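MamA (Candidatus Magnetobacterium bavaricum, PDB 3VTX) is a tetratricopeptide-repeat protein, built mostly of stacked antiparallel helices, a scaffold of the kind that commonly mediates protein–protein interactions. Local coordinates at residues A95-I100 with L115-M120; K125-Y130 with G148-G153; K132-K137 with I141-S146. One frame throughout, in Å; residues are numbered along the deposited sequence. Where two conformers were deposited one is given.

Interaction 1. Residues A95-I100 with L115-M120; sequences ALQRAI and LVYDSM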
loop_
_atom_site.group_PDB
_atom_site.type_symbol
_atom_site.label_atom_id
_atom_site.label_comp_id
_atom_site.label_asym_id
_atom_site.label_seq_id
_atom_site.Cartn_x
_atom_site.Cartn_y
_atom_site.Cartn_z
ATOM N N ALA A 95 10.524 -2.935 -3.728
ATOM C CA ALA A 95 10.010 -1.648 -3.473
ATOM C C ALA A 95 9.522 -1.410 -2.080
ATOM O O ALA A 95 9.787 -0.369 -1.527
ATOM C CB ALA A 95 8.835 -1.310 -4.489
ATOM N N LEU A 96 8.815 -2.376 -1.488
ATOM C CA LEU A 96 8.302 -2.183 -0.158
ATOM C C LEU A 96 9.473 -2.104 0.854
ATOM O O LEU A 96 9.398 -1.298 1.797
ATOM C CB LEU A 96 7.362 -3.316 0.249
ATOM C CG LEU A 96 6.085 -3.330 -0.581
ATOM C CD1 LEU A 96 5.349 -4.642 -0.514
ATOM C CD2 LEU A 96 5.171 -2.216 -0.108
ATOM N N GLN A 97 10.511 -2.905 0.621
ATOM C CA GLN A 97 11.745 -2.874 1.441
ATOM C C GLN A 97 12.353 -1.470 1.374
ATOM O O GLN A 97 12.822 -0.910 2.405
ATOM C CB GLN A 97 12.792 -3.896 0.956
ATOM C CG GLN A 97 12.550 -5.345 1.385
ATOM C CD GLN A 97 13.597 -6.285 0.814
ATOM O OE1 GLN A 97 14.322 -5.932 -0.105
ATOM N NE2 GLN A 97 13.672 -7.484 1.354
ATOM N N ARG A 98 12.377 -0.918 0.180
ATOM C CA ARG A 98 12.874 0.429 0.031
ATOM C C ARG A 98 12.051 1.428 0.752
ATOM O O ARG A 98 12.603 2.331 1.348
ATOM C CB ARG A 98 13.122 0.828 -1.402
ATOM C CG ARG A 98 14.336 0.068 -1.989
ATOM C CD ARG A 98 14.854 0.601 -3.315
ATOM N NE ARG A 98 14.671 -0.377 -4.395
ATOM C CZ ARG A 98 15.504 -1.366 -4.728
ATOM N NH1 ARG A 98 16.660 -1.558 -4.093
ATOM N NH2 ARG A 98 15.173 -2.163 -5.734
ATOM N N ALA A 99 10.719 1.274 0.736
ATOM C CA ALA A 99 9.844 2.179 1.464
ATOM C C ALA A 99 10.131 2.156 2.966
ATOM O O ALA A 99 10.118 3.198 3.685
ATOM C CB ALA A 99 8.351 1.795 1.237
ATOM N N ILE A 100 10.287 0.956 3.467
ATOM C CA ILE A 100 10.488 0.719 4.884
ATOM C C ILE A 100 11.887 1.252 5.281
ATOM O O ILE A 100 12.099 1.707 6.405
ATOM C CB ILE A 100 10.378 -0.778 5.188
ATOM C CG1 ILE A 100 8.885 -1.141 5.160
ATOM C CG2 ILE A 100 11.023 -1.144 6.554
ATOM C CD1 ILE A 100 8.692 -2.641 5.002
ATOM N N LEU A 115 1.737 -9.281 3.536
ATOM C CA LEU A 115 0.746 -9.864 2.642
ATOM C C LEU A 115 1.472 -10.496 1.458
ATOM O O LEU A 115 1.129 -11.642 1.030
ATOM C CB LEU A 115 -0.260 -8.852 2.147
ATOM C CG LEU A 115 -1.215 -8.343 3.237
ATOM C CD1 LEU A 115 -2.129 -7.281 2.568
ATOM C CD2 LEU A 115 -2.099 -9.451 3.940
ATOM N N VAL A 116 2.436 -9.804 0.900
ATOM C CA VAL A 116 3.182 -10.323 -0.245
ATOM C C VAL A 116 3.934 -11.638 0.172
ATOM O O VAL A 116 3.774 -12.686 -0.521
ATOM C CB VAL A 116 4.136 -9.310 -0.827
ATOM C CG1 VAL A 116 4.926 -9.926 -2.044
ATOM C CG2 VAL A 116 3.439 -8.086 -1.317
ATOM N N TYR A 117 4.663 -11.612 1.264
ATOM C CA TYR A 117 5.394 -12.799 1.744
ATOM C C TYR A 117 4.474 -13.959 2.013
ATOM O O TYR A 117 4.700 -15.065 1.548
ATOM C CB TYR A 117 6.141 -12.493 2.985
ATOM C CG TYR A 117 7.485 -11.796 2.771
ATOM C CD1 TYR A 117 8.423 -12.215 1.808
ATOM C CD2 TYR A 117 7.852 -10.785 3.655
ATOM C CE1 TYR A 117 9.653 -11.557 1.701
ATOM C CE2 TYR A 117 9.091 -10.145 3.525
ATOM C CZ TYR A 117 9.953 -10.552 2.573
ATOM O OH TYR A 117 11.165 -9.893 2.520
ATOM N N ASP A 118 3.325 -13.688 2.607
ATOM C CA ASP A 118 2.455 -14.807 2.930
ATOM C C ASP A 118 1.909 -15.428 1.634
ATOM O O ASP A 118 1.727 -16.663 1.577
ATOM C CB ASP A 118 1.307 -14.421 3.824
ATOM C CG ASP A 118 0.721 -15.652 4.619
ATOM O OD1 ASP A 118 1.518 -16.387 5.206
ATOM O OD2 ASP A 118 -0.540 -15.831 4.529
ATOM N N SER A 119 1.671 -14.592 0.639
ATOM C CA SER A 119 1.161 -15.064 -0.643
ATOM C C SER A 119 2.123 -15.964 -1.340
ATOM O O SER A 119 1.688 -16.711 -2.227
ATOM C CB SER A 119 0.733 -13.972 -1.597
ATOM O OG SER A 119 1.861 -13.342 -2.193
ATOM N N MET A 120 3.377 -15.832 -1.015
ATOM C CA MET A 120 4.472 -16.637 -1.567
ATOM C C MET A 120 4.788 -17.866 -0.744
ATOM O O MET A 120 5.662 -18.657 -1.146
ATOM C CB MET A 120 5.712 -15.758 -1.653
ATOM C CG MET A 120 5.552 -14.661 -2.652
ATOM S SD MET A 120 6.911 -13.436 -2.392
ATOM C CE MET A 120 8.390 -14.407 -2.771
#

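Interaction 2. Residues K125-Y130 with G148-G153; sequences KAIEAY and GLAYEG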
loop_
_atom_site.group_PDB
_atom_site.type_symbol
_atom_site.label_atom_id
_atom_site.label_comp_id
_atom_site.label_asym_id
_atom_site.label_seq_id
_atom_site.Cartn_x
_atom_site.Cartn_y
_atom_site.Cartn_z
ATOM N N LYS A 125 8.719 -14.806 7.333
ATOM C CA LYS A 125 8.897 -13.411 6.911
ATOM C C LYS A 125 7.644 -12.590 7.015
ATOM O O LYS A 125 7.690 -11.417 7.337
ATOM C CB LYS A 125 9.480 -13.322 5.524
ATOM C CG LYS A 125 11.018 -13.798 5.505
ATOM C CD LYS A 125 11.678 -13.489 4.257
ATOM C CE LYS A 125 13.217 -13.850 4.422
ATOM N NZ LYS A 125 13.713 -13.815 3.063
ATOM N N ALA A 126 6.529 -13.210 6.666
ATOM C CA ALA A 126 5.272 -12.517 6.836
ATOM C C ALA A 126 4.964 -12.196 8.283
ATOM O O ALA A 126 4.588 -11.050 8.604
ATOM C CB ALA A 126 4.165 -13.341 6.199
ATOM N N ILE A 127 5.123 -13.179 9.172
ATOM C CA ILE A 127 4.858 -12.961 10.582
ATOM C C ILE A 127 5.758 -11.797 11.082
ATOM O O ILE A 127 5.277 -10.969 11.871
ATOM C CB ILE A 127 4.987 -14.231 11.375
ATOM C CG1 ILE A 127 3.875 -15.200 10.975
ATOM C CG2 ILE A 127 4.988 -13.893 12.926
ATOM C CD1 ILE A 127 4.163 -16.720 11.316
ATOM N N GLU A 128 7.029 -11.779 10.705
ATOM C CA GLU A 128 7.937 -10.702 11.163
ATOM C C GLU A 128 7.359 -9.322 10.769
ATOM O O GLU A 128 7.257 -8.411 11.598
ATOM C CB GLU A 128 9.330 -10.942 10.550
ATOM C CG GLU A 128 10.420 -9.870 10.859
ATOM C CD GLU A 128 11.794 -10.258 10.284
ATOM O OE1 GLU A 128 11.914 -10.916 9.196
ATOM O OE2 GLU A 128 12.755 -9.882 10.940
ATOM N N ALA A 129 6.887 -9.203 9.523
ATOM C CA ALA A 129 6.361 -7.921 9.013
ATOM C C ALA A 129 5.046 -7.584 9.718
ATOM O O ALA A 129 4.741 -6.437 10.087
ATOM C CB ALA A 129 6.082 -8.029 7.462
ATOM N N TYR A 130 4.183 -8.583 9.920
ATOM C CA TYR A 130 2.951 -8.296 10.653
ATOM C C TYR A 130 3.168 -7.873 12.140
ATOM O O TYR A 130 2.380 -7.057 12.668
ATOM C CB TYR A 130 1.994 -9.498 10.661
ATOM C CG TYR A 130 1.558 -10.023 9.305
ATOM C CD1 TYR A 130 1.200 -9.165 8.295
ATOM C CD2 TYR A 130 1.431 -11.420 9.075
ATOM C CE1 TYR A 130 0.705 -9.667 7.064
ATOM C CE2 TYR A 130 0.965 -11.938 7.826
ATOM C CZ TYR A 130 0.667 -11.034 6.828
ATOM O OH TYR A 130 0.079 -11.508 5.666
ATOM N N GLY A 148 -2.438 -15.098 12.287
ATOM C CA GLY A 148 -3.129 -16.393 12.456
ATOM C C GLY A 148 -3.064 -17.211 11.173
ATOM O O GLY A 148 -2.772 -18.434 11.194
ATOM N N LEU A 149 -3.313 -16.537 10.032
ATOM C CA LEU A 149 -3.354 -17.277 8.756
ATOM C C LEU A 149 -1.938 -17.807 8.426
ATOM O O LEU A 149 -1.761 -18.926 7.915
ATOM C CB LEU A 149 -3.862 -16.421 7.664
ATOM C CG LEU A 149 -3.903 -17.042 6.227
ATOM C CD1 LEU A 149 -4.973 -18.147 6.246
ATOM C CD2 LEU A 149 -4.250 -16.016 5.169
ATOM N N ALA A 150 -0.938 -16.988 8.682
ATOM C CA ALA A 150 0.474 -17.406 8.443
ATOM C C ALA A 150 0.837 -18.606 9.280
ATOM O O ALA A 150 1.510 -19.533 8.773
ATOM C CB ALA A 150 1.462 -16.251 8.645
ATOM N N TYR A 151 0.436 -18.632 10.546
ATOM C CA TYR A 151 0.659 -19.816 11.381
ATOM C C TYR A 151 -0.077 -21.046 10.867
ATOM O O TYR A 151 0.499 -22.122 10.873
ATOM C CB TYR A 151 0.297 -19.562 12.861
ATOM C CG TYR A 151 1.409 -18.905 13.566
ATOM C CD1 TYR A 151 2.618 -19.568 13.812
ATOM C CD2 TYR A 151 1.257 -17.614 14.107
ATOM C CE1 TYR A 151 3.637 -18.907 14.469
ATOM C CE2 TYR A 151 2.283 -16.959 14.767
ATOM C CZ TYR A 151 3.458 -17.627 14.983
ATOM O OH TYR A 151 4.519 -16.988 15.584
ATOM N N GLU A 152 -1.324 -20.900 10.391
ATOM C CA GLU A 152 -1.995 -22.008 9.721
ATOM C C GLU A 152 -1.177 -22.481 8.505
ATOM O O GLU A 152 -1.101 -23.697 8.248
ATOM C CB GLU A 152 -3.446 -21.626 9.365
ATOM C CG GLU A 152 -4.014 -22.431 8.191
ATOM C CD GLU A 152 -4.632 -23.805 8.535
ATOM O OE1 GLU A 152 -4.381 -24.229 9.668
ATOM O OE2 GLU A 152 -5.353 -24.411 7.601
ATOM N N GLY A 153 -0.587 -21.539 7.780
ATOM C CA GLY A 153 0.239 -21.848 6.615
ATOM C C GLY A 153 1.435 -22.724 6.980
ATOM O O GLY A 153 1.837 -23.598 6.210
#

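Interaction 3. Residues K132-K137 with I141-S146; sequences KTISIK and IRAYQS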
loop_
_atom_site.group_PDB
_atom_site.type_symbol
_atom_site.label_atom_id
_atom_site.label_comp_id
_atom_site.label_asym_id
_atom_site.label_seq_id
_atom_site.Cartn_x
_atom_site.Cartn_y
_atom_site.Cartn_z
ATOM N N LYS A 132 5.710 -6.326 13.191
ATOM C CA LYS A 132 6.176 -4.926 13.139
ATOM C C LYS A 132 4.999 -4.047 12.960
ATOM O O LYS A 132 4.944 -3.005 13.572
ATOM C CB LYS A 132 7.172 -4.702 12.023
ATOM C CG LYS A 132 7.899 -3.417 12.039
ATOM C CD LYS A 132 8.933 -3.313 13.187
ATOM C CE LYS A 132 9.543 -1.872 13.177
ATOM N NZ LYS A 132 10.251 -1.550 14.470
ATOM N N THR A 133 4.009 -4.441 12.101
ATOM C CA THR A 133 2.797 -3.696 11.900
ATOM C C THR A 133 2.056 -3.464 13.196
ATOM O O THR A 133 1.617 -2.364 13.468
ATOM C CB THR A 133 1.822 -4.361 10.872
ATOM O OG1 THR A 133 2.517 -4.555 9.604
ATOM C CG2 THR A 133 0.542 -3.581 10.675
ATOM N N ILE A 134 1.903 -4.509 13.981
ATOM C CA ILE A 134 1.207 -4.425 15.243
ATOM C C ILE A 134 2.033 -3.594 16.281
ATOM O O ILE A 134 1.434 -2.947 17.130
ATOM C CB ILE A 134 0.948 -5.818 15.816
ATOM C CG1 ILE A 134 -0.180 -6.433 14.956
ATOM C CG2 ILE A 134 0.584 -5.739 17.321
ATOM C CD1 ILE A 134 -0.375 -7.961 15.241
ATOM N N SER A 135 3.334 -3.631 16.205
ATOM C CA SER A 135 4.170 -2.804 17.132
ATOM C C SER A 135 3.905 -1.327 16.899
ATOM O O SER A 135 3.991 -0.500 17.850
ATOM C CB SER A 135 5.644 -3.167 17.042
ATOM O OG SER A 135 6.224 -2.731 15.818
ATOM N N ILE A 136 3.579 -0.946 15.671
ATOM C CA ILE A 136 3.285 0.439 15.319
ATOM C C ILE A 136 1.839 0.761 15.547
ATOM O O ILE A 136 1.521 1.857 15.996
ATOM C CB ILE A 136 3.696 0.738 13.808
ATOM C CG1 ILE A 136 5.160 0.368 13.571
ATOM C CG2 ILE A 136 3.474 2.176 13.423
ATOM C CD1 ILE A 136 5.447 0.054 12.047
ATOM N N LYS A 137 0.911 -0.118 15.125
ATOM C CA LYS A 137 -0.522 0.078 15.230
ATOM C C LYS A 137 -1.151 -1.137 15.933
ATOM O O LYS A 137 -1.709 -2.067 15.290
ATOM C CB LYS A 137 -1.166 0.181 13.862
ATOM C CG LYS A 137 -0.609 1.346 13.047
ATOM C CD LYS A 137 -1.247 2.644 13.488
ATOM C CE LYS A 137 -0.947 3.803 12.446
ATOM N NZ LYS A 137 -1.987 4.896 12.572
ATOM N N ILE A 141 -6.735 -4.690 13.726
ATOM C CA ILE A 141 -7.278 -6.043 13.981
ATOM C C ILE A 141 -6.822 -7.049 12.902
ATOM O O ILE A 141 -6.436 -8.186 13.221
ATOM C CB ILE A 141 -8.815 -6.000 14.089
ATOM C CG1 ILE A 141 -9.244 -5.230 15.392
ATOM C CG2 ILE A 141 -9.466 -7.444 14.238
ATOM C CD1 ILE A 141 -10.490 -4.599 15.216
ATOM N N ARG A 142 -6.841 -6.654 11.655
ATOM C CA ARG A 142 -6.538 -7.604 10.612
ATOM C C ARG A 142 -5.117 -8.125 10.686
ATOM O O ARG A 142 -4.874 -9.220 10.249
ATOM C CB ARG A 142 -6.824 -7.034 9.206
ATOM C CG ARG A 142 -7.064 -8.190 8.227
ATOM C CD ARG A 142 -7.456 -7.691 6.873
ATOM N NE ARG A 142 -7.842 -8.714 5.937
ATOM C CZ ARG A 142 -7.088 -9.254 4.991
ATOM N NH1 ARG A 142 -7.575 -10.175 4.174
ATOM N NH2 ARG A 142 -5.827 -8.936 4.882
ATOM N N ALA A 143 -4.162 -7.388 11.227
ATOM C CA ALA A 143 -2.830 -7.892 11.364
ATOM C C ALA A 143 -2.776 -9.117 12.242
ATOM O O ALA A 143 -1.995 -10.062 11.984
ATOM C CB ALA A 143 -1.885 -6.802 11.840
ATOM N N TYR A 144 -3.532 -9.091 13.316
ATOM C CA TYR A 144 -3.641 -10.351 14.168
ATOM C C TYR A 144 -4.263 -11.498 13.400
ATOM O O TYR A 144 -3.752 -12.633 13.438
ATOM C CB TYR A 144 -4.502 -10.112 15.382
ATOM C CG TYR A 144 -3.901 -9.028 16.264
ATOM C CD1 TYR A 144 -3.080 -9.352 17.309
ATOM C CD2 TYR A 144 -4.198 -7.695 16.046
ATOM C CE1 TYR A 144 -2.500 -8.309 18.089
ATOM C CE2 TYR A 144 -3.675 -6.686 16.864
ATOM C CZ TYR A 144 -2.843 -6.990 17.836
ATOM O OH TYR A 144 -2.344 -5.967 18.634
ATOM N N GLN A 145 -5.296 -11.222 12.579
ATOM C CA GLN A 145 -5.893 -12.272 11.768
ATOM C C GLN A 145 -4.843 -12.826 10.781
ATOM O O GLN A 145 -4.743 -14.020 10.593
ATOM C CB GLN A 145 -7.128 -11.742 11.024
ATOM C CG GLN A 145 -8.252 -11.292 11.882
ATOM C CD GLN A 145 -9.330 -10.605 11.026
ATOM O OE1 GLN A 145 -9.929 -11.286 10.149
ATOM N NE2 GLN A 145 -9.456 -9.272 11.096
ATOM N N SER A 146 -4.141 -11.924 10.135
ATOM C CA SER A 146 -3.112 -12.273 9.116
ATOM C C SER A 146 -1.995 -13.110 9.735
ATOM O O SER A 146 -1.523 -14.104 9.102
ATOM C CB SER A 146 -2.562 -11.037 8.410
ATOM O OG SER A 146 -3.568 -10.422 7.646
#

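Interaction 1. Residues A95-I100 with L115-M120
Leu96 and Val116 meet through one methyl each, and Leu96 is the side chain to follow outward. Its CB points at helix 107-119 but is still 6.4 Å from Val116 CG2. At Leu96 CG the gap to Val116 CG2 is down to 5.5 Å. Contact is made by the tip alone: Leu96 CD1 lies 4.0 Å from Val116 CG2, an ordinary van der Waals distance, with the two side chains set at a slant. The other branch, CD2, turns off and stays 6.2 Å from Val116 CG2, while Leu96 also packs on Lys112 one turn earlier on the facing helix. With CG1 of Val116 anti to its own nitrogen (chi1 179°), the neighbouring CG2 is the methyl that projects at the leucine. Ile93 touches Val116 as well, giving this small apolar patch a second member from helix 89-102.

Alongside runs a looser approach. Tyr117 reaches over with its ring, and its OH is 3.7 Å from Gln97 NE2, too far for a hydrogen bond; because Gln97 was modelled in two conformers, even this proximity is doubtful. The two cross at about a right angle, amide and ring planes 63° apart. Tyr117 also packs on Ile93 and on Lys125 and Ala126 of helix 123-136. Close to the end of helix 107-119, Ser119 OG folds back to donate to Val116 O at 2.6 Å, and it is also bonded to Lys89 NZ, a polar tie to helix 89-102.

The backbones are well apart, 9.6 Å between the nearest CA atoms, Leu96 and Val116, and the side chains bridge that space. Two helices consecutive in the chain, falling in successive tetratricopeptide-repeat ranges and joined by side-chain tips, are characteristic of the stacking by which such repeats build a superhelix.

Interaction 2. Residues K125-Y130 with G148-G153
Ile127 and Ala150 mark where the two backbones come nearest, with their CA atoms 6.6 Å apart. The helix segments run almost antiparallel, their N-to-C directions 164° apart, and their axes approach to 9.5 Å. No hydrogen bond joins them; the seam is apolar, and its closeness goes with the small side chain of Ala150 at the tightest point.

Ile127 does most of the work, touching with all three of its outer carbons. CG1 presses on Ala150 CB at 3.5 Å, alkyl against alkyl. Beyond it CD1 extends over one face of the Tyr151 ring, 3.8 Å from the centroid and only 8° off the ring normal, a CH-pi contact centred on the ring. That centring is why every ring carbon of Tyr151 lies at a similar distance from the one methyl. CG2, the remaining branch, comes within 4.1 Å of Tyr151 OH. The torsion about CA–CB (chi1 -67°) sets CG1 beside the backbone nitrogen of Ile127, and from there CD1 can serve alanine and tyrosine together.

Tyr130 makes the looser contact with the same alanine, its rim coming in at roughly a right angle to the isoleucine: Tyr130 CE2 is 4.4 Å from Ala150 CB, which sits near the ring plane. Tyr130 also faces back to the preceding helix 107-119, where its ring meets that of Tyr111 with the planes inclined. Tyr151 also touches Glu159 and Ala160 of helix 157-169.

A small alanine where two antiparallel helices come closest, with bulky side chains beside it, is characteristic of the tetratricopeptide-repeat fold, whose packing relies on small residues where helices come close and on large ones around them.

Interaction 3. Residues K132-K137 with I141-S146
Ile134 supplies most of the contact from helix 123-136, and Ala143 faces it: Ile134 CG1 lies 3.6 Å from Ala143 CB. Thr133 adds its methyl alongside, CG2 to Ala143 CB at 4.2 Å. Small Ala143 suits the close pairing of the backbones, 6.6 Å from CA to CA with Ile134.

The aromatic contact is a CH-pi one. Ile134 CD1 sits over the centre of one face of the Tyr144 ring, 3.5 Å from its centroid and 8° off the normal. The second branch is packed tightly against the phenol end, with Ile134 CG2 3.2 Å from Tyr144 OH. Chi1 of -73°, with CG1 beside the backbone nitrogen and CG2 anti to it, lays both methyls along one face, CD1 over the centre and CG2 toward the hydroxyl.

Polar groups bind locally and not across the seam. Tyr144 OH is hydrogen-bonded to Pro138 O in the turn between the helices, which fixes the phenol end, and Thr133 OG1 to Ala129 O. Ser135 OG donates to Lys132 O at 2.6 Å, sharing that carbonyl with Ile136 N.

The two segments, nearly antiparallel, their N-to-C directions 156° apart, are the end of helix 123-136 and the start of helix 141-153, flanking a tight turn. Helix 107-119 covers one side through Tyr110 and Tyr111 against Thr133; helix 157-169 lies on the other, with Lys166 and Ala167 against Tyr144.

Interactions 2 and 3 are two levels of one interface: both pair helix 123-136 with helix 141-153, their centres about 10 Å apart, interaction 3 next to the connecting turn and interaction 2 farther from it. Tyr130 spans the gap, its CE2 3.5 Å from Ser146 O. Interaction 1 belongs to the preceding layer, with centres about 13 Å from interaction 2 and about 15 Å from interaction 3. Helix 107-119 joins the layers: Tyr117 CD2 packs 3.5 Å from Lys125 CB, Asp118 OD1 lies 3.4 Å from Ala150 CB, and Leu115 CD2 is 3.9 Å from Arg142 NH2. Together the contacts form a continuous run of stacked helices.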